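Local coordinates for uncharacterized protein (Desulfotomaculum acetoxidans, PDB 3U4Y) that is of unknown function but folds as a seven-bladed beta-propeller related to the lactonase family, in which a ring of four-stranded antiparallel sheets forms the body, at residues Y40-V54 and T57-Q70. Residues are numbered along the deposited sequence; the frame is centred on the assembly and turned at random.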
loop_
_atom_site.group_PDB
_atom_site.type_symbol
_atom_site.label_atom_id
_atom_site.label_comp_id
_atom_site.label_asym_id
_atom_site.label_seq_id
_atom_site.Cartn_x
_atom_site.Cartn_y
_atom_site.Cartn_z
ATOM N N TYR A 40 -11.290 -3.511 -16.291
ATOM C CA TYR A 40 -9.855 -3.236 -16.347
ATOM C C TYR A 40 -9.044 -4.242 -15.564
ATOM O O TYR A 40 -9.574 -5.087 -14.850
ATOM C CB TYR A 40 -9.497 -1.844 -15.844
ATOM C CG TYR A 40 -9.838 -0.720 -16.780
ATOM C CD1 TYR A 40 -8.896 -0.195 -17.632
ATOM C CD2 TYR A 40 -11.107 -0.160 -16.785
ATOM C CE1 TYR A 40 -9.209 0.838 -18.474
ATOM C CE2 TYR A 40 -11.432 0.868 -17.629
ATOM C CZ TYR A 40 -10.481 1.367 -18.472
ATOM O OH TYR A 40 -10.806 2.401 -19.321
ATOM N N ASP A 41 -7.738 -4.092 -15.709
ATOM C CA ASP A 41 -6.725 -4.975 -15.170
ATOM C C ASP A 41 -6.289 -4.479 -13.765
ATOM O O ASP A 41 -5.117 -4.133 -13.535
ATOM C CB ASP A 41 -5.565 -4.924 -16.169
ATOM C CG ASP A 41 -4.580 -6.012 -15.963
ATOM O OD1 ASP A 41 -4.999 -7.113 -15.551
ATOM O OD2 ASP A 41 -3.383 -5.769 -16.215
ATOM N N PHE A 42 -7.239 -4.440 -12.829
ATOM C CA PHE A 42 -7.050 -3.731 -11.549
ATOM C C PHE A 42 -5.998 -4.327 -10.602
ATOM O O PHE A 42 -5.876 -5.544 -10.467
ATOM C CB PHE A 42 -8.375 -3.585 -10.800
ATOM C CG PHE A 42 -9.319 -2.589 -11.416
ATOM C CD1 PHE A 42 -8.844 -1.425 -11.997
ATOM C CD2 PHE A 42 -10.692 -2.821 -11.412
ATOM C CE1 PHE A 42 -9.719 -0.512 -12.562
ATOM C CE2 PHE A 42 -11.569 -1.917 -11.977
ATOM C CZ PHE A 42 -11.080 -0.762 -12.554
ATOM N N VAL A 43 -5.257 -3.447 -9.931
ATOM C CA VAL A 43 -4.200 -3.873 -9.020
ATOM C C VAL A 43 -4.379 -3.321 -7.600
ATOM O O VAL A 43 -4.802 -4.049 -6.711
ATOM C CB VAL A 43 -2.775 -3.563 -9.571
ATOM C CG1 VAL A 43 -1.722 -4.145 -8.662
ATOM C CG2 VAL A 43 -2.603 -4.127 -10.988
ATOM N N ASP A 44 -4.069 -2.042 -7.392
ATOM C CA ASP A 44 -4.082 -1.455 -6.040
ATOM C C ASP A 44 -5.014 -0.237 -5.953
ATOM O O ASP A 44 -5.523 0.228 -6.975
ATOM C CB ASP A 44 -2.651 -1.079 -5.594
ATOM C CG ASP A 44 -2.506 -0.968 -4.074
ATOM O OD1 ASP A 44 -1.721 -0.106 -3.595
ATOM O OD2 ASP A 44 -3.166 -1.752 -3.355
ATOM N N THR A 45 -5.233 0.253 -4.726
ATOM C CA THR A 45 -6.039 1.452 -4.451
ATOM C C THR A 45 -5.430 2.314 -3.371
ATOM O O THR A 45 -4.781 1.824 -2.442
ATOM C CB THR A 45 -7.443 1.127 -3.897
ATOM O OG1 THR A 45 -7.413 -0.109 -3.173
ATOM C CG2 THR A 45 -8.449 1.046 -4.982
ATOM N N ALA A 46 -5.687 3.608 -3.477
ATOM C CA ALA A 46 -5.427 4.533 -2.387
ATOM C C ALA A 46 -6.740 5.217 -2.079
ATOM O O ALA A 46 -7.676 5.109 -2.855
ATOM C CB ALA A 46 -4.381 5.542 -2.775
ATOM N N ILE A 47 -6.802 5.880 -0.929
ATOM C CA ILE A 47 -7.959 6.672 -0.513
ATOM C C ILE A 47 -7.458 7.990 0.047
ATOM O O ILE A 47 -6.295 8.124 0.403
ATOM C CB ILE A 47 -8.819 5.940 0.530
ATOM C CG1 ILE A 47 -10.220 6.511 0.561
ATOM C CG2 ILE A 47 -8.210 6.047 1.890
ATOM C CD1 ILE A 47 -11.181 5.620 1.273
ATOM N N THR A 48 -8.333 8.970 0.128
ATOM C CA THR A 48 -7.893 10.327 0.437
ATOM C C THR A 48 -7.997 10.659 1.964
ATOM O O THR A 48 -8.768 10.015 2.681
ATOM C CB THR A 48 -8.575 11.306 -0.594
ATOM O OG1 THR A 48 -7.570 11.919 -1.418
ATOM C CG2 THR A 48 -9.537 12.335 0.038
ATOM N N SER A 49 -7.176 11.577 2.484
ATOM C CA SER A 49 -7.262 11.930 3.916
ATOM C C SER A 49 -8.698 12.239 4.233
ATOM O O SER A 49 -9.349 11.582 5.050
ATOM C CB SER A 49 -6.485 13.201 4.219
ATOM O OG SER A 49 -5.095 12.982 4.223
ATOM N N ASP A 50 -9.119 13.333 3.599
ATOM C CA ASP A 50 -10.497 13.729 3.330
ATOM C C ASP A 50 -11.460 12.540 3.324
ATOM O O ASP A 50 -12.533 12.617 3.926
ATOM C CB ASP A 50 -10.486 14.461 1.981
ATOM C CG ASP A 50 -11.815 15.030 1.604
ATOM O OD1 ASP A 50 -11.832 16.034 0.860
ATOM O OD2 ASP A 50 -12.846 14.476 2.033
ATOM N N CYS A 51 -11.056 11.448 2.662
ATOM C CA CYS A 51 -11.829 10.196 2.585
ATOM C C CYS A 51 -12.847 10.233 1.438
ATOM O O CYS A 51 -13.652 9.306 1.262
ATOM C CB CYS A 51 -12.515 9.859 3.921
ATOM S SG CYS A 51 -11.834 8.421 4.780
ATOM N N SER A 52 -12.763 11.298 0.644
ATOM C CA SER A 52 -13.768 11.626 -0.357
ATOM C C SER A 52 -13.486 11.024 -1.737
ATOM O O SER A 52 -14.409 10.726 -2.500
ATOM C CB SER A 52 -13.878 13.145 -0.472
ATOM O OG SER A 52 -12.608 13.734 -0.708
ATOM N N ASN A 53 -12.210 10.866 -2.065
ATOM C CA ASN A 53 -11.832 10.320 -3.359
ATOM C C ASN A 53 -10.932 9.105 -3.280
ATOM O O ASN A 53 -10.054 9.002 -2.427
ATOM C CB ASN A 53 -11.199 11.388 -4.242
ATOM C CG ASN A 53 -12.209 12.378 -4.733
ATOM O OD1 ASN A 53 -12.586 12.384 -5.915
ATOM N ND2 ASN A 53 -12.697 13.202 -3.819
ATOM N N VAL A 54 -11.172 8.191 -4.206
ATOM C CA VAL A 54 -10.443 6.944 -4.297
ATOM C C VAL A 54 -9.660 6.900 -5.606
ATOM O O VAL A 54 -9.970 7.633 -6.548
ATOM C CB VAL A 54 -11.416 5.756 -4.234
ATOM C CG1 VAL A 54 -10.978 4.638 -5.161
ATOM C CG2 VAL A 54 -11.553 5.269 -2.810
ATOM N N THR A 57 -5.685 1.457 -9.825
ATOM C CA THR A 57 -4.692 1.356 -10.887
ATOM C C THR A 57 -4.934 0.114 -11.741
ATOM O O THR A 57 -5.684 -0.780 -11.357
ATOM C CB THR A 57 -3.257 1.303 -10.304
ATOM O OG1 THR A 57 -3.229 0.373 -9.220
ATOM C CG2 THR A 57 -2.823 2.666 -9.792
ATOM N N SER A 58 -4.311 0.065 -12.910
ATOM C CA SER A 58 -4.367 -1.139 -13.718
ATOM C C SER A 58 -3.037 -1.343 -14.416
ATOM O O SER A 58 -2.321 -0.385 -14.738
ATOM C CB SER A 58 -5.540 -1.114 -14.705
ATOM O OG SER A 58 -5.399 -0.103 -15.691
ATOM N N ASP A 59 -2.721 -2.614 -14.626
ATOM C CA ASP A 59 -1.420 -3.042 -15.102
ATOM C C ASP A 59 -1.349 -2.977 -16.616
ATOM O O ASP A 59 -0.830 -2.009 -17.171
ATOM C CB ASP A 59 -1.164 -4.475 -14.631
ATOM C CG ASP A 59 0.264 -4.907 -14.827
ATOM O OD1 ASP A 59 1.101 -4.028 -15.103
ATOM O OD2 ASP A 59 0.554 -6.114 -14.681
ATOM N N PHE A 60 -1.877 -4.016 -17.267
ATOM C CA PHE A 60 -1.755 -4.219 -18.716
ATOM C C PHE A 60 -2.701 -3.275 -19.463
ATOM O O PHE A 60 -2.437 -2.882 -20.608
ATOM C CB PHE A 60 -1.970 -5.713 -19.051
ATOM C CG PHE A 60 -2.204 -6.009 -20.510
ATOM C CD1 PHE A 60 -1.382 -5.483 -21.498
ATOM C CD2 PHE A 60 -3.241 -6.854 -20.895
ATOM C CE1 PHE A 60 -1.607 -5.774 -22.847
ATOM C CE2 PHE A 60 -3.467 -7.148 -22.237
ATOM C CZ PHE A 60 -2.650 -6.609 -23.211
ATOM N N CYS A 61 -3.775 -2.870 -18.787
ATOM C CA CYS A 61 -4.650 -1.830 -19.311
ATOM C C CYS A 61 -4.087 -0.410 -19.102
ATOM O O CYS A 61 -4.655 0.562 -19.575
ATOM C CB CYS A 61 -6.055 -1.955 -18.703
ATOM S SG CYS A 61 -7.084 -3.350 -19.314
ATOM N N GLN A 62 -2.966 -0.302 -18.400
ATOM C CA GLN A 62 -2.354 0.988 -18.031
ATOM C C GLN A 62 -3.299 2.179 -17.818
ATOM O O GLN A 62 -3.029 3.295 -18.263
ATOM C CB GLN A 62 -1.225 1.373 -18.989
ATOM C CG GLN A 62 -1.612 1.551 -20.424
ATOM C CD GLN A 62 -0.399 1.490 -21.333
ATOM O OE1 GLN A 62 0.207 0.435 -21.492
ATOM N NE2 GLN A 62 -0.029 2.622 -21.920
ATOM N N THR A 63 -4.380 1.944 -17.088
ATOM C CA THR A 63 -5.352 2.990 -16.847
ATOM C C THR A 63 -5.623 3.268 -15.370
ATOM O O THR A 63 -5.894 2.355 -14.599
ATOM C CB THR A 63 -6.673 2.640 -17.517
ATOM O OG1 THR A 63 -6.458 2.531 -18.928
ATOM C CG2 THR A 63 -7.718 3.715 -17.226
ATOM N N LEU A 64 -5.565 4.539 -14.989
ATOM C CA LEU A 64 -5.965 4.945 -13.645
ATOM C C LEU A 64 -7.407 5.460 -13.621
ATOM O O LEU A 64 -7.780 6.296 -14.437
ATOM C CB LEU A 64 -5.026 6.034 -13.126
ATOM C CG LEU A 64 -5.349 6.639 -11.751
ATOM C CD1 LEU A 64 -4.106 6.739 -10.878
ATOM C CD2 LEU A 64 -6.008 7.989 -11.892
ATOM N N VAL A 65 -8.215 4.970 -12.690
ATOM C CA VAL A 65 -9.567 5.508 -12.511
ATOM C C VAL A 65 -9.737 6.209 -11.149
ATOM O O VAL A 65 -9.178 5.764 -10.144
ATOM C CB VAL A 65 -10.651 4.422 -12.677
ATOM C CG1 VAL A 65 -10.278 3.483 -13.787
ATOM C CG2 VAL A 65 -10.820 3.648 -11.399
ATOM N N GLN A 66 -10.507 7.303 -11.140
ATOM C CA GLN A 66 -10.767 8.104 -9.941
ATOM C C GLN A 66 -12.246 8.110 -9.615
ATOM O O GLN A 66 -13.073 8.318 -10.488
ATOM C CB GLN A 66 -10.294 9.550 -10.141
ATOM C CG GLN A 66 -10.875 10.552 -9.133
ATOM C CD GLN A 66 -10.319 11.969 -9.294
ATOM O OE1 GLN A 66 -9.468 12.230 -10.149
ATOM N NE2 GLN A 66 -10.802 12.890 -8.464
ATOM N N ILE A 67 -12.593 7.893 -8.357
ATOM C CA ILE A 67 -14.007 7.882 -8.009
ATOM C C ILE A 67 -14.360 8.715 -6.755
ATOM O O ILE A 67 -13.556 8.807 -5.830
ATOM C CB ILE A 67 -14.545 6.432 -7.917
ATOM C CG1 ILE A 67 -14.992 6.108 -6.503
ATOM C CG2 ILE A 67 -13.517 5.410 -8.421
ATOM C CD1 ILE A 67 -15.829 4.874 -6.444
ATOM N N GLU A 68 -15.535 9.355 -6.755
ATOM C CA GLU A 68 -16.030 10.077 -5.576
ATOM C C GLU A 68 -16.925 9.163 -4.742
ATOM O O GLU A 68 -17.759 8.450 -5.288
ATOM C CB GLU A 68 -16.828 11.310 -5.980
ATOM C CG GLU A 68 -16.040 12.441 -6.613
ATOM C CD GLU A 68 -16.938 13.644 -6.941
ATOM O OE1 GLU A 68 -18.158 13.596 -6.620
ATOM O OE2 GLU A 68 -16.423 14.632 -7.520
ATOM N N THR A 69 -16.784 9.198 -3.423
ATOM C CA THR A 69 -17.371 8.147 -2.594
ATOM C C THR A 69 -18.555 8.550 -1.731
ATOM O O THR A 69 -19.111 7.707 -1.014
ATOM C CB THR A 69 -16.325 7.581 -1.641
ATOM O OG1 THR A 69 -15.924 8.605 -0.722
ATOM C CG2 THR A 69 -15.117 7.100 -2.412
ATOM N N GLN A 70 -18.930 9.827 -1.791
ATOM C CA GLN A 70 -19.924 10.380 -0.879
ATOM C C GLN A 70 -21.295 10.562 -1.511
ATOM O O GLN A 70 -21.875 11.646 -1.426
ATOM C CB GLN A 70 -19.443 11.723 -0.311
ATOM C CG GLN A 70 -18.349 11.611 0.754
ATOM C CD GLN A 70 -18.670 10.555 1.793
ATOM O OE1 GLN A 70 -19.729 10.592 2.425
ATOM N NE2 GLN A 70 -17.766 9.596 1.961
#
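Strands 42-47, 53-58 and 63-68 are the first three of a four-stranded antiparallel propeller blade, a worked example of how backbone bonds and side-chain amides or carboxylates join successive strands. At the inner hairpin, Phe42 faces Ser58 as a non-hydrogen-bonded pair, flanked by Asp59 N to Asp41 O and Val43 N to Thr57 O (3.1 Å), with Thr57 N to Asp44 O next along. Thr57 OG1 accepts Asp44 N (3.1 Å) and bonds Ala87 O in the link between strands 75-81 and 89-91. Just before strand 42-47, Asp41 turns its CG anti to the backbone N (chi1 -166°), and OD2 meets Phe60 N through its anti lone pair, in the type I turn 59-62. Tyr40 brings CE1 within 3.3 Å of Thr63 CB, while Cys61 CB sits at the ring edge. In the second hairpin, Val54 and Ile67 exchange two backbone bonds. Gln66 NE2 donates to Asn53 OD1 (3.2 Å) from above the Asn53 carbonyl plane, the amides 76° apart, and OE1 takes Tyr113 OH from the next blade. A leucine in place of Gln66 would probably leave Asn53 OD1 and the Tyr113 hydroxyl without this mate. One buried amide thus joins neighbouring strands and adjacent blades.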